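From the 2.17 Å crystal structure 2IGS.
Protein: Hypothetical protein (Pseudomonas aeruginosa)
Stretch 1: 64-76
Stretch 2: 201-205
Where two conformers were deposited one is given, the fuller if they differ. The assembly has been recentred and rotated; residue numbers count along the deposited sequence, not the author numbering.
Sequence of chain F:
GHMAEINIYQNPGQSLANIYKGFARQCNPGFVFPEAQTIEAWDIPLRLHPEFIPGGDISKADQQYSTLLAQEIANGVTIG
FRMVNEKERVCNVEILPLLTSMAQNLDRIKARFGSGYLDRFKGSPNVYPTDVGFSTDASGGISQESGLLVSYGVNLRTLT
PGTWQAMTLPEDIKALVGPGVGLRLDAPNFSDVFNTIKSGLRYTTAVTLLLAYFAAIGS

Stretch 1 (64-76) QYSTLLAQEIANG
Stretch 2 201-205: LRYTT

Residues 64-76 lie within a longer α-helix, its backbone closed by successive i to i+4 hydrogen bonds from Leu68 N to Gln64 O (3.1 Å) through Gly76 N to Glu72 O (3.1 Å). The second stretch packs against this helix as a turn leading into a new helix. Leu201 has left helical geometry (phi/psi -83/144), Arg202 is extended at the N-cap position (-126/164), and Tyr203 to Thr205 begin the helix (-50/-50, -66/-41 and -84/-29). The register is set by two pairs: the CA atoms of Leu68 and Tyr203 are 6.0 Å apart, and those of Glu72 and Arg202 are 6.9 Å apart. Together the stretches bury 422 Å², most of the second stretch's share coming from Tyr203, the apolar knob, and Arg202, which pairs with Glu72.

Tyr203 contributes the largest area, 106 Å². Its CA-to-CB bond points toward the first helix, and chi1 of 174° (t) with chi2 of -76° places the side chain as a knob among Tyr65, Leu68, Leu69 and Glu72. Leu68 approaches the base of the knob, with its CG 4.2 Å from Tyr203 CB; its own chi angles, -102° and 18°, lie outside the usual wells. Farther along the ring, Leu69 (m, t) places CD2 over one face, 4.4 Å from Tyr203 CE2. Tyr65, with chi1 177° (t) and chi2 56°, brings CE1 to 4.0 Å from the same Tyr203 CE2, which lies at the edge of the Tyr65 ring. A tyrosine suits this site because its flat ring packs against Tyr65, Leu68 and Leu69 while its hydroxyl can still be satisfied: Tyr203 OH, like Tyr65 OH, is hydrogen-bonded elsewhere in the structure.

Glu72 is buried and covers 74 Å². Its CA-to-CB bond runs sideways, but chi angles of -139°, 34° and 106° bring the carboxylate to the start of the second helix. There Glu72 OE1 accepts a hydrogen bond from Thr204 N (2.9 Å, 161°), engaging an amide of the first turn, which has no carbonyl partner within its own helix. Tyr203 N is 3.4 Å from Glu72 OE1, at a poor angle for bonding, and instead donates to water 1 at 2.8 Å. The same water lies 3.0 Å from Leu68 O and 2.9 Å from Gln71 OE1, linking the helices through solvent.

Arg202 covers 77 Å² and supplies the charge opposite to that of the carboxylate. Its CA-to-CB bond points sideways, but chi angles of -76°, 149°, 23° and -129° bring the guanidinium closer to the first helix, where Arg202 NE forms a salt bridge with Glu72 OE2 at 3.5 Å, the oxygen lying near the guanidinium plane. Asn75 (chi1 -177°, t; chi2 71°) places ND2 over one guanidinium face, 3.0 Å from Arg202 NH2; both are donors, so this is packing without a hydrogen bond. The turn is also fastened locally, as Arg202 N donates to Thr205 OG1 (2.9 Å), with Thr205 at chi1 49° (p).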

ATOM      1  N   GLN F  64     -30.403 -33.400  17.345  1.00 21.36           N
ATOM      2  CA  GLN F  64     -30.800 -32.036  17.775  1.00 21.80           C
ATOM      3  C   GLN F  64     -31.578 -31.299  16.686  1.00 20.86           C
ATOM      4  O   GLN F  64     -32.534 -30.576  16.961  1.00 20.69           O
ATOM      5  CB  GLN F  64     -29.610 -31.197  18.255  1.00 22.08           C
ATOM      6  CG  GLN F  64     -29.030 -31.615  19.611  1.00 23.31           C
ATOM      7  CD  GLN F  64     -27.962 -30.646  20.103  1.00 24.40           C
ATOM      8  OE1 GLN F  64     -26.768 -30.945  20.057  1.00 26.59           O
ATOM      9  NE2 GLN F  64     -28.390 -29.467  20.571  1.00 28.60           N
ATOM     10  N   TYR F  65     -31.141 -31.486  15.450  1.00 20.45           N
ATOM     11  CA  TYR F  65     -31.886 -31.037  14.282  1.00 19.65           C
ATOM     12  C   TYR F  65     -33.331 -31.584  14.251  1.00 19.40           C
ATOM     13  O   TYR F  65     -34.289 -30.827  14.101  1.00 20.07           O
ATOM     14  CB  TYR F  65     -31.114 -31.420  13.024  1.00 18.38           C
ATOM     15  CG  TYR F  65     -31.824 -31.076  11.740  1.00 16.40           C
ATOM     16  CD1 TYR F  65     -32.238 -29.774  11.487  1.00 16.31           C
ATOM     17  CD2 TYR F  65     -32.040 -32.037  10.767  1.00 14.26           C
ATOM     18  CE1 TYR F  65     -32.877 -29.447  10.312  1.00 16.92           C
ATOM     19  CE2 TYR F  65     -32.696 -31.725   9.578  1.00 13.33           C
ATOM     20  CZ  TYR F  65     -33.108 -30.429   9.370  1.00 14.95           C
ATOM     21  OH  TYR F  65     -33.732 -30.070   8.211  1.00 18.03           O
ATOM     22  N   SER F  66     -33.466 -32.897  14.412  1.00 19.34           N
ATOM     23  CA  SER F  66     -34.750 -33.593  14.446  1.00 19.32           C
ATOM     24  C   SER F  66     -35.649 -33.125  15.575  1.00 19.27           C
ATOM     25  O   SER F  66     -36.857 -32.938  15.374  1.00 18.90           O
ATOM     26  CB  SER F  66     -34.530 -35.107  14.560  1.00 19.00           C
ATOM     27  OG  SER F  66     -33.656 -35.540  13.524  1.00 20.18           O
ATOM     28  N   THR F  67     -35.060 -32.926  16.756  1.00 19.15           N
ATOM     29  CA  THR F  67     -35.787 -32.370  17.901  1.00 19.15           C
ATOM     30  C   THR F  67     -36.390 -30.992  17.589  1.00 19.37           C
ATOM     31  O   THR F  67     -37.546 -30.742  17.866  1.00 19.86           O
ATOM     32  CB  THR F  67     -34.912 -32.370  19.150  1.00 19.56           C
ATOM     33  OG1 THR F  67     -34.636 -33.735  19.503  1.00 18.73           O
ATOM     34  CG2 THR F  67     -35.612 -31.665  20.355  1.00 18.54           C
ATOM     35  N   LEU F  68     -35.610 -30.124  16.972  1.00 19.43           N
ATOM     36  CA  LEU F  68     -36.109 -28.839  16.497  1.00 19.48           C
ATOM     37  C   LEU F  68     -37.322 -28.971  15.582  1.00 19.28           C
ATOM     38  O   LEU F  68     -38.254 -28.167  15.664  1.00 19.55           O
ATOM     39  CB  LEU F  68     -34.993 -28.117  15.736  1.00 18.68           C
ATOM     40  CG  LEU F  68     -34.239 -26.986  16.470  1.00 20.35           C
ATOM     41  CD1 LEU F  68     -34.380 -26.973  18.032  1.00 17.16           C
ATOM     42  CD2 LEU F  68     -32.784 -26.859  16.034  1.00 13.71           C
ATOM     43  N   LEU F  69     -37.268 -29.956  14.686  1.00 18.84           N
ATOM     44  CA  LEU F  69     -38.334 -30.216  13.718  1.00 18.57           C
ATOM     45  C   LEU F  69     -39.588 -30.764  14.386  1.00 18.21           C
ATOM     46  O   LEU F  69     -40.686 -30.310  14.068  1.00 17.61           O
ATOM     47  CB  LEU F  69     -37.862 -31.118  12.557  1.00 18.01           C
ATOM     48  CG  LEU F  69     -36.659 -30.630  11.717  1.00 17.69           C
ATOM     49  CD1 LEU F  69     -36.274 -31.708  10.706  1.00 19.09           C
ATOM     50  CD2 LEU F  69     -36.936 -29.343  10.973  1.00 15.11           C
ATOM     51  N   ALA F  70     -39.412 -31.716  15.306  1.00 18.73           N
ATOM     52  CA  ALA F  70     -40.502 -32.188  16.205  1.00 20.08           C
ATOM     53  C   ALA F  70     -41.190 -31.060  16.969  1.00 20.50           C
ATOM     54  O   ALA F  70     -42.417 -31.033  17.035  1.00 20.32           O
ATOM     55  CB  ALA F  70     -40.016 -33.272  17.183  1.00 19.49           C
ATOM     56  N   GLN F  71     -40.404 -30.135  17.533  0.50 21.04           N
ATOM     57  CA  GLN F  71     -40.960 -28.978  18.257  0.50 21.17           C
ATOM     58  C   GLN F  71     -41.798 -28.133  17.308  0.50 21.50           C
ATOM     59  O   GLN F  71     -42.826 -27.587  17.689  0.50 21.53           O
ATOM     60  CB  GLN F  71     -39.865 -28.084  18.839  0.50 20.98           C
ATOM     61  CG  GLN F  71     -38.848 -28.762  19.728  0.50 20.59           C
ATOM     62  CD  GLN F  71     -37.673 -27.853  20.059  0.50 20.77           C
ATOM     63  OE1 GLN F  71     -37.411 -26.858  19.359  0.50 21.95           O
ATOM     64  NE2 GLN F  71     -36.956 -28.184  21.134  0.50 18.25           N
ATOM     65  N   GLU F  72     -41.330 -28.028  16.072  1.00 21.86           N
ATOM     66  CA  GLU F  72     -41.995 -27.217  15.052  1.00 22.59           C
ATOM     67  C   GLU F  72     -43.351 -27.829  14.664  1.00 22.55           C
ATOM     68  O   GLU F  72     -44.357 -27.123  14.483  1.00 23.21           O
ATOM     69  CB  GLU F  72     -41.054 -27.085  13.851  1.00 22.13           C
ATOM     70  CG  GLU F  72     -40.989 -25.734  13.201  1.00 23.83           C
ATOM     71  CD  GLU F  72     -41.142 -24.586  14.173  1.00 24.56           C
ATOM     72  OE1 GLU F  72     -40.141 -23.901  14.483  1.00 26.29           O
ATOM     73  OE2 GLU F  72     -42.276 -24.364  14.623  1.00 26.94           O
ATOM     74  N   ILE F  73     -43.369 -29.154  14.570  1.00 22.53           N
ATOM     75  CA  ILE F  73     -44.592 -29.921  14.344  1.00 22.16           C
ATOM     76  C   ILE F  73     -45.564 -29.722  15.510  1.00 22.12           C
ATOM     77  O   ILE F  73     -46.729 -29.368  15.303  1.00 22.33           O
ATOM     78  CB  ILE F  73     -44.265 -31.436  14.080  1.00 22.37           C
ATOM     79  CG1 ILE F  73     -43.593 -31.619  12.717  1.00 20.33           C
ATOM     80  CG2 ILE F  73     -45.515 -32.314  14.221  1.00 23.04           C
ATOM     81  CD1 ILE F  73     -42.967 -32.997  12.516  1.00 20.99           C
ATOM     82  N   ALA F  74     -45.075 -29.916  16.732  1.00 22.03           N
ATOM     83  CA  ALA F  74     -45.880 -29.686  17.937  1.00 22.38           C
ATOM     84  C   ALA F  74     -46.463 -28.267  18.010  1.00 22.95           C
ATOM     85  O   ALA F  74     -47.600 -28.079  18.449  1.00 23.73           O
ATOM     86  CB  ALA F  74     -45.086 -30.004  19.189  1.00 21.67           C
ATOM     87  N   ASN F  75     -45.705 -27.276  17.573  1.00 22.79           N
ATOM     88  CA  ASN F  75     -46.209 -25.913  17.565  1.00 23.68           C
ATOM     89  C   ASN F  75     -47.314 -25.654  16.520  1.00 23.90           C
ATOM     90  O   ASN F  75     -48.264 -24.900  16.773  1.00 23.72           O
ATOM     91  CB  ASN F  75     -45.067 -24.920  17.388  1.00 23.80           C
ATOM     92  CG  ASN F  75     -45.539 -23.489  17.438  1.00 24.27           C
ATOM     93  OD1 ASN F  75     -45.924 -22.985  18.491  1.00 25.00           O
ATOM     94  ND2 ASN F  75     -45.544 -22.834  16.287  1.00 26.39           N
ATOM     95  N   GLY F  76     -47.175 -26.273  15.353  1.00 23.90           N
ATOM     96  CA  GLY F  76     -48.207 -26.228  14.329  1.00 24.53           C
ATOM     97  C   GLY F  76     -49.499 -26.822  14.832  1.00 25.02           C
ATOM     98  O   GLY F  76     -50.566 -26.270  14.575  1.00 25.76           O
ATOM     99  N   LEU F 201     -37.373 -19.841  21.978  1.00 21.55           N
ATOM    100  CA  LEU F 201     -37.045 -19.844  20.555  1.00 21.89           C
ATOM    101  C   LEU F 201     -37.450 -21.141  19.888  1.00 21.58           C
ATOM    102  O   LEU F 201     -37.373 -22.214  20.490  1.00 20.84           O
ATOM    103  CB  LEU F 201     -35.559 -19.560  20.284  1.00 21.68           C
ATOM    104  CG  LEU F 201     -35.049 -18.114  20.318  1.00 23.30           C
ATOM    105  CD1 LEU F 201     -33.604 -18.081  19.869  1.00 22.78           C
ATOM    106  CD2 LEU F 201     -35.900 -17.158  19.450  1.00 24.35           C
ATOM    107  N   ARG F 202     -37.897 -21.023  18.640  1.00 21.32           N
ATOM    108  CA  ARG F 202     -38.085 -22.200  17.798  1.00 21.24           C
ATOM    109  C   ARG F 202     -37.320 -22.019  16.508  1.00 20.27           C
ATOM    110  O   ARG F 202     -36.896 -20.918  16.203  1.00 19.78           O
ATOM    111  CB  ARG F 202     -39.573 -22.508  17.567  1.00 21.49           C
ATOM    112  CG  ARG F 202     -40.250 -23.168  18.794  1.00 23.92           C
ATOM    113  CD  ARG F 202     -41.710 -22.796  18.872  1.00 27.14           C
ATOM    114  NE  ARG F 202     -42.183 -22.398  17.552  1.00 30.61           N
ATOM    115  CZ  ARG F 202     -42.840 -21.274  17.277  1.00 30.59           C
ATOM    116  NH1 ARG F 202     -43.165 -20.413  18.241  1.00 27.46           N
ATOM    117  NH2 ARG F 202     -43.189 -21.037  16.020  1.00 30.66           N
ATOM    118  N   TYR F 203     -37.120 -23.122  15.779  1.00 20.00           N
ATOM    119  CA  TYR F 203     -36.348 -23.145  14.546  1.00 19.09           C
ATOM    120  C   TYR F 203     -36.830 -22.035  13.629  1.00 19.70           C
ATOM    121  O   TYR F 203     -36.047 -21.236  13.127  1.00 19.99           O
ATOM    122  CB  TYR F 203     -36.547 -24.529  13.896  1.00 19.28           C
ATOM    123  CG  TYR F 203     -35.953 -24.749  12.520  1.00 17.54           C
ATOM    124  CD1 TYR F 203     -36.558 -24.219  11.376  1.00 18.53           C
ATOM    125  CD2 TYR F 203     -34.839 -25.552  12.356  1.00 15.58           C
ATOM    126  CE1 TYR F 203     -36.016 -24.472  10.090  1.00 19.04           C
ATOM    127  CE2 TYR F 203     -34.309 -25.816  11.094  1.00 14.12           C
ATOM    128  CZ  TYR F 203     -34.890 -25.271   9.973  1.00 16.30           C
ATOM    129  OH  TYR F 203     -34.348 -25.535   8.733  1.00 17.01           O
ATOM    130  N   THR F 204     -38.142 -21.991  13.460  1.00 19.78           N
ATOM    131  CA  THR F 204     -38.850 -21.081  12.585  1.00 20.03           C
ATOM    132  C   THR F 204     -38.744 -19.591  13.010  1.00 20.06           C
ATOM    133  O   THR F 204     -38.539 -18.699  12.169  1.00 19.94           O
ATOM    134  CB  THR F 204     -40.286 -21.622  12.523  1.00 19.94           C
ATOM    135  OG1 THR F 204     -40.739 -21.775  11.178  1.00 23.27           O
ATOM    136  CG2 THR F 204     -41.262 -20.904  13.397  1.00 16.92           C
ATOM    137  N   THR F 205     -38.847 -19.328  14.314  1.00 20.59           N
ATOM    138  CA  THR F 205     -38.790 -17.957  14.856  1.00 21.09           C
ATOM    139  C   THR F 205     -37.350 -17.453  15.070  1.00 20.95           C
ATOM    140  O   THR F 205     -37.099 -16.242  15.028  1.00 21.01           O
ATOM    141  CB  THR F 205     -39.532 -17.834  16.190  1.00 20.90           C
ATOM    142  OG1 THR F 205     -39.100 -18.892  17.049  1.00 23.28           O
ATOM    143  CG2 THR F 205     -41.075 -17.886  16.008  1.00 21.60           C
TER
HETATM  144  O   HOH W   1     -38.187 -25.470  16.884  1.00 23.56           O